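Local coordinates for cell surface protein (Putative S-layer protein) (Clostridioides difficile R20291, PDB 5NJL) that is a cell-wall-associated surface protein, probably of the S-layer, that shows adhesion to cells in vitro and probably contributes to host attachment, at residues T119-S131 against K138-V150. Sequence-based numbering, arbitrary orientation.
Sequences TNGIYKVADVKAS and KLVITLRDKTDTV. With SO4 (sulfate ion), chain M.
Asp127 and Arg144 face each other in a hydrogen-bonded pair of an antiparallel beta hairpin, strands 126-133 and 138-145; the axes of segments 126-131 and 138-145 run at 162°. The pairing is read from reciprocal backbone bonds: Asp127 with Arg144, Lys129 with Thr142, and Ser131 with Val140, the last closing with Val140 N to Ser131 O at 2.8 Å.

A salt bridge reinforces the first pair. Arg144 meets the carboxylate side-on, NE at 3.2 Å and NH2 at 3.1 Å from Asp127 OD2, so one oxygen takes both bonds. That oxygen lies near the guanidinium plane, while the carboxylate is turned 70° from it; NE meets the anti lone pair of OD2, and NH2 comes from above the carboxylate plane.

Beyond the paired strands, Lys146 reaches back to the short helix 122-125. Its backbone N bonds Val125 O at 3.1 Å, and the chain, extended beyond CG, carries NZ to Tyr123 O at 3.0 Å, with a weaker bond to Lys124 O. Water bridges Val125 O to Asp145 OD1, which also accepts from Val187 N; Asp145 OD2 is hydrogen-bonded to Thr151 OG1.

Apolar contacts occupy the opposite face from Asp127 and Arg144. Leu143 CD2 lies 3.8 Å from Val128 CG2, the two side chains side by side, whereas Ile122 crosses Leu143 at about a right angle, CG2 to CD1 at 3.9 Å. Helix 101-115 packs on Val128 through Ile111.

The chemistry thus divides by face: hydrocarbon turns toward helix 101-115, a mixed polar face bears the salt bridge, and the lysine ammonium, gripped by carbonyls, ties 122-125 to the hairpin.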
loop_
_atom_site.group_PDB
_atom_site.type_symbol
_atom_site.label_atom_id
_atom_site.label_comp_id
_atom_site.label_asym_id
_atom_site.label_seq_id
_atom_site.Cartn_x
_atom_site.Cartn_y
_atom_site.Cartn_z
ATOM N N THR A 119 -37.199 -2.543 -10.609
ATOM C CA THR A 119 -38.218 -3.530 -10.290
ATOM C C THR A 119 -37.626 -4.714 -9.531
ATOM O O THR A 119 -38.286 -5.732 -9.419
ATOM C CB THR A 119 -38.903 -4.051 -11.583
ATOM O OG1 THR A 119 -37.939 -4.717 -12.410
ATOM C CG2 THR A 119 -39.518 -2.909 -12.368
ATOM N N ASN A 120 -36.394 -4.596 -9.014
ATOM C CA ASN A 120 -35.733 -5.702 -8.315
ATOM C C ASN A 120 -35.539 -5.447 -6.826
ATOM O O ASN A 120 -35.365 -4.310 -6.409
ATOM C CB ASN A 120 -34.369 -5.986 -8.943
ATOM C CG ASN A 120 -34.491 -6.570 -10.340
ATOM O OD1 ASN A 120 -35.004 -7.672 -10.518
ATOM N ND2 ASN A 120 -34.043 -5.828 -11.324
ATOM N N GLY A 121 -35.506 -6.534 -6.059
ATOM C CA GLY A 121 -35.244 -6.499 -4.631
ATOM C C GLY A 121 -36.182 -5.547 -3.910
ATOM O O GLY A 121 -37.395 -5.546 -4.158
ATOM N N ILE A 122 -35.603 -4.672 -3.086
ATOM C CA ILE A 122 -36.385 -3.769 -2.238
ATOM C C ILE A 122 -37.192 -2.780 -3.084
ATOM O O ILE A 122 -38.338 -2.489 -2.761
ATOM C CB ILE A 122 -35.486 -3.066 -1.194
ATOM C CG1 ILE A 122 -34.935 -4.113 -0.226
ATOM C CG2 ILE A 122 -36.270 -1.995 -0.426
ATOM C CD1 ILE A 122 -33.869 -3.595 0.725
ATOM N N TYR A 123 -36.627 -2.328 -4.205
ATOM C CA TYR A 123 -37.310 -1.379 -5.068
ATOM C C TYR A 123 -38.678 -1.847 -5.582
ATOM O O TYR A 123 -39.552 -1.014 -5.826
ATOM C CB TYR A 123 -36.466 -1.028 -6.283
ATOM C CG TYR A 123 -35.159 -0.330 -6.005
ATOM C CD1 TYR A 123 -35.126 1.031 -5.702
ATOM C CD2 TYR A 123 -33.949 -1.010 -6.144
ATOM C CE1 TYR A 123 -33.923 1.681 -5.492
ATOM C CE2 TYR A 123 -32.728 -0.369 -5.940
ATOM C CZ TYR A 123 -32.718 0.967 -5.618
ATOM O OH TYR A 123 -31.519 1.610 -5.416
ATOM N N LYS A 124 -38.839 -3.159 -5.738
ATOM C CA LYS A 124 -40.102 -3.749 -6.186
ATOM C C LYS A 124 -41.242 -3.578 -5.185
ATOM O O LYS A 124 -42.381 -3.404 -5.583
ATOM C CB LYS A 124 -39.914 -5.246 -6.458
ATOM C CG LYS A 124 -41.077 -5.906 -7.183
ATOM C CD LYS A 124 -40.737 -7.348 -7.525
ATOM C CE LYS A 124 -41.910 -8.049 -8.210
ATOM N NZ LYS A 124 -42.281 -7.435 -9.521
ATOM N N VAL A 125 -40.928 -3.658 -3.896
ATOM C CA VAL A 125 -41.935 -3.718 -2.848
ATOM C C VAL A 125 -41.980 -2.485 -1.944
ATOM O O VAL A 125 -42.809 -2.437 -1.034
ATOM C CB VAL A 125 -41.729 -4.987 -1.991
ATOM C CG1 VAL A 125 -41.929 -6.218 -2.875
ATOM C CG2 VAL A 125 -40.357 -4.995 -1.285
ATOM N N ALA A 126 -41.094 -1.512 -2.184
ATOM C CA ALA A 126 -40.997 -0.322 -1.328
ATOM C C ALA A 126 -40.734 0.949 -2.109
ATOM O O ALA A 126 -40.023 0.911 -3.128
ATOM C CB ALA A 126 -39.910 -0.534 -0.275
ATOM N N ASP A 127 -41.300 2.066 -1.628
ATOM C CA ASP A 127 -40.952 3.409 -2.085
ATOM C C ASP A 127 -39.624 3.741 -1.401
ATOM O O ASP A 127 -39.454 3.437 -0.225
ATOM C CB ASP A 127 -41.939 4.489 -1.618
ATOM C CG ASP A 127 -43.372 4.192 -1.943
ATOM O OD1 ASP A 127 -43.657 3.735 -3.088
ATOM O OD2 ASP A 127 -44.209 4.457 -1.033
ATOM N N VAL A 128 -38.716 4.396 -2.112
ATOM C CA VAL A 128 -37.346 4.608 -1.608
ATOM C C VAL A 128 -37.020 6.067 -1.699
ATOM O O VAL A 128 -37.251 6.702 -2.745
ATOM C CB VAL A 128 -36.294 3.810 -2.428
ATOM C CG1 VAL A 128 -34.886 4.064 -1.892
ATOM C CG2 VAL A 128 -36.595 2.331 -2.370
ATOM N N LYS A 129 -36.474 6.606 -0.616
ATOM C CA LYS A 129 -35.814 7.885 -0.637
ATOM C C LYS A 129 -34.401 7.721 -0.159
ATOM O O LYS A 129 -34.131 6.939 0.756
ATOM C CB LYS A 129 -36.501 8.874 0.290
ATOM C CG LYS A 129 -37.945 9.151 -0.025
ATOM C CD LYS A 129 -38.094 10.138 -1.133
ATOM C CE LYS A 129 -39.504 10.689 -1.141
ATOM N NZ LYS A 129 -39.624 11.489 -2.365
ATOM N N ALA A 130 -33.478 8.465 -0.758
ATOM C CA ALA A 130 -32.105 8.394 -0.304
ATOM C C ALA A 130 -31.571 9.787 -0.247
ATOM O O ALA A 130 -31.655 10.521 -1.244
ATOM C CB ALA A 130 -31.273 7.537 -1.237
ATOM N N SER A 131 -31.000 10.146 0.888
ATOM C CA SER A 131 -30.589 11.517 1.168
ATOM C C SER A 131 -29.138 11.546 1.616
ATOM O O SER A 131 -28.742 10.726 2.431
ATOM C CB SER A 131 -31.460 12.126 2.275
ATOM O OG SER A 131 -32.862 12.059 2.014
ATOM N N LYS A 138 -23.738 11.656 6.400
ATOM C CA LYS A 138 -24.376 10.342 6.347
ATOM C C LYS A 138 -25.277 10.184 5.124
ATOM O O LYS A 138 -25.889 11.158 4.669
ATOM C CB LYS A 138 -25.229 10.133 7.604
ATOM C CG LYS A 138 -24.455 10.168 8.919
ATOM C CD LYS A 138 -23.411 9.070 9.028
ATOM C CE LYS A 138 -22.623 9.194 10.336
ATOM N NZ LYS A 138 -21.485 8.231 10.410
ATOM N N LEU A 139 -25.357 8.962 4.613
ATOM C CA LEU A 139 -26.367 8.583 3.615
ATOM C C LEU A 139 -27.544 8.008 4.421
ATOM O O LEU A 139 -27.346 7.102 5.231
ATOM C CB LEU A 139 -25.797 7.536 2.681
ATOM C CG LEU A 139 -26.706 6.770 1.747
ATOM C CD1 LEU A 139 -27.336 7.713 0.746
ATOM C CD2 LEU A 139 -25.967 5.671 1.036
ATOM N N VAL A 140 -28.734 8.558 4.224
ATOM C CA VAL A 140 -29.924 8.127 4.956
ATOM C C VAL A 140 -30.903 7.557 3.940
ATOM O O VAL A 140 -31.398 8.272 3.047
ATOM C CB VAL A 140 -30.528 9.300 5.722
ATOM C CG1 VAL A 140 -31.754 8.892 6.520
ATOM C CG2 VAL A 140 -29.470 9.962 6.612
ATOM N N ILE A 141 -31.194 6.274 4.091
ATOM C CA ILE A 141 -32.108 5.567 3.223
ATOM C C ILE A 141 -33.423 5.342 3.953
ATOM O O ILE A 141 -33.448 4.773 5.057
ATOM C CB ILE A 141 -31.471 4.272 2.770
ATOM C CG1 ILE A 141 -30.212 4.602 1.928
ATOM C CG2 ILE A 141 -32.435 3.445 1.928
ATOM C CD1 ILE A 141 -29.311 3.417 1.764
ATOM N N THR A 142 -34.530 5.777 3.343
ATOM C CA THR A 142 -35.845 5.666 3.987
ATOM C C THR A 142 -36.759 4.894 3.048
ATOM O O THR A 142 -36.934 5.267 1.882
ATOM C CB THR A 142 -36.385 7.045 4.346
ATOM O OG1 THR A 142 -35.640 7.552 5.457
ATOM C CG2 THR A 142 -37.851 7.017 4.707
ATOM N N LEU A 143 -37.358 3.835 3.589
ATOM C CA LEU A 143 -38.170 2.885 2.851
ATOM C C LEU A 143 -39.568 2.882 3.426
ATOM O O LEU A 143 -39.750 3.035 4.647
ATOM C CB LEU A 143 -37.593 1.477 2.987
ATOM C CG LEU A 143 -36.112 1.281 2.676
ATOM C CD1 LEU A 143 -35.668 -0.133 3.003
ATOM C CD2 LEU A 143 -35.825 1.595 1.227
ATOM N N ARG A 144 -40.549 2.681 2.556
ATOM C CA ARG A 144 -41.916 2.445 2.980
ATOM C C ARG A 144 -42.531 1.382 2.098
ATOM O O ARG A 144 -42.342 1.425 0.884
ATOM C CB ARG A 144 -42.628 3.775 2.827
ATOM C CG ARG A 144 -44.042 3.879 3.262
ATOM C CD ARG A 144 -44.445 5.363 3.210
ATOM N NE ARG A 144 -44.573 5.822 1.824
ATOM C CZ ARG A 144 -45.184 6.931 1.438
ATOM N NH1 ARG A 144 -45.701 7.793 2.322
ATOM N NH2 ARG A 144 -45.256 7.186 0.131
ATOM N N ASP A 145 -43.277 0.448 2.683
ATOM C CA ASP A 145 -43.957 -0.588 1.909
ATOM C C ASP A 145 -44.955 0.107 0.936
ATOM O O ASP A 145 -45.566 1.107 1.289
ATOM C CB ASP A 145 -44.755 -1.561 2.791
ATOM C CG ASP A 145 -43.923 -2.235 3.887
ATOM O OD1 ASP A 145 -42.954 -2.944 3.545
ATOM O OD2 ASP A 145 -44.307 -2.115 5.090
ATOM N N LYS A 146 -45.040 -0.385 -0.295
ATOM C CA LYS A 146 -45.984 0.162 -1.289
ATOM C C LYS A 146 -47.438 -0.205 -0.997
ATOM O O LYS A 146 -48.321 0.601 -1.256
ATOM C CB LYS A 146 -45.629 -0.333 -2.688
ATOM C CG LYS A 146 -44.289 0.197 -3.171
ATOM C CD LYS A 146 -43.946 -0.336 -4.552
ATOM C CE LYS A 146 -42.912 0.563 -5.241
ATOM N NZ LYS A 146 -42.335 -0.164 -6.391
ATOM N N THR A 147 -47.685 -1.394 -0.451
ATOM C CA THR A 147 -49.053 -1.894 -0.304
ATOM C C THR A 147 -49.335 -2.490 1.075
ATOM O O THR A 147 -48.429 -2.696 1.883
ATOM C CB THR A 147 -49.388 -2.978 -1.366
ATOM O OG1 THR A 147 -48.572 -4.135 -1.160
ATOM C CG2 THR A 147 -49.194 -2.467 -2.803
ATOM N N ASP A 148 -50.618 -2.709 1.325
ATOM C CA ASP A 148 -51.142 -3.419 2.493
ATOM C C ASP A 148 -50.912 -2.658 3.782
ATOM O O ASP A 148 -51.167 -1.460 3.787
ATOM C CB ASP A 148 -50.676 -4.873 2.461
ATOM C CG ASP A 148 -51.155 -5.587 1.164
ATOM O OD1 ASP A 148 -52.397 -5.529 0.844
ATOM O OD2 ASP A 148 -50.298 -6.155 0.459
ATOM N N THR A 149 -50.433 -3.276 4.858
ATOM C CA THR A 149 -50.254 -2.514 6.098
ATOM C C THR A 149 -48.870 -1.870 6.043
ATOM O O THR A 149 -47.849 -2.544 6.282
ATOM C CB THR A 149 -50.375 -3.414 7.333
ATOM O OG1 THR A 149 -51.676 -4.004 7.340
ATOM C CG2 THR A 149 -50.145 -2.622 8.632
ATOM N N VAL A 150 -48.848 -0.575 5.741
ATOM C CA VAL A 150 -47.630 0.118 5.343
ATOM C C VAL A 150 -46.766 0.424 6.568
ATOM O O VAL A 150 -47.200 1.129 7.490
ATOM C CB VAL A 150 -47.951 1.397 4.539
ATOM C CG1 VAL A 150 -46.719 2.276 4.335
ATOM C CG2 VAL A 150 -48.575 1.026 3.219
HETATM S S SO4 M . -37.108 -9.488 -6.572
HETATM O O1 SO4 M . -35.984 -9.318 -7.528
HETATM O O2 SO4 M . -38.032 -10.530 -7.075
HETATM O O3 SO4 M . -36.591 -9.881 -5.237
HETATM O O4 SO4 M . -37.865 -8.222 -6.439
HETATM O O HOH W 1 -42.637 -4.248 1.217
HETATM O O HOH W 2 -45.698 -3.548 -0.390
HETATM O O HOH W 3 -39.629 5.941 1.379
HETATM O O HOH W 4 -33.808 9.719 2.906
#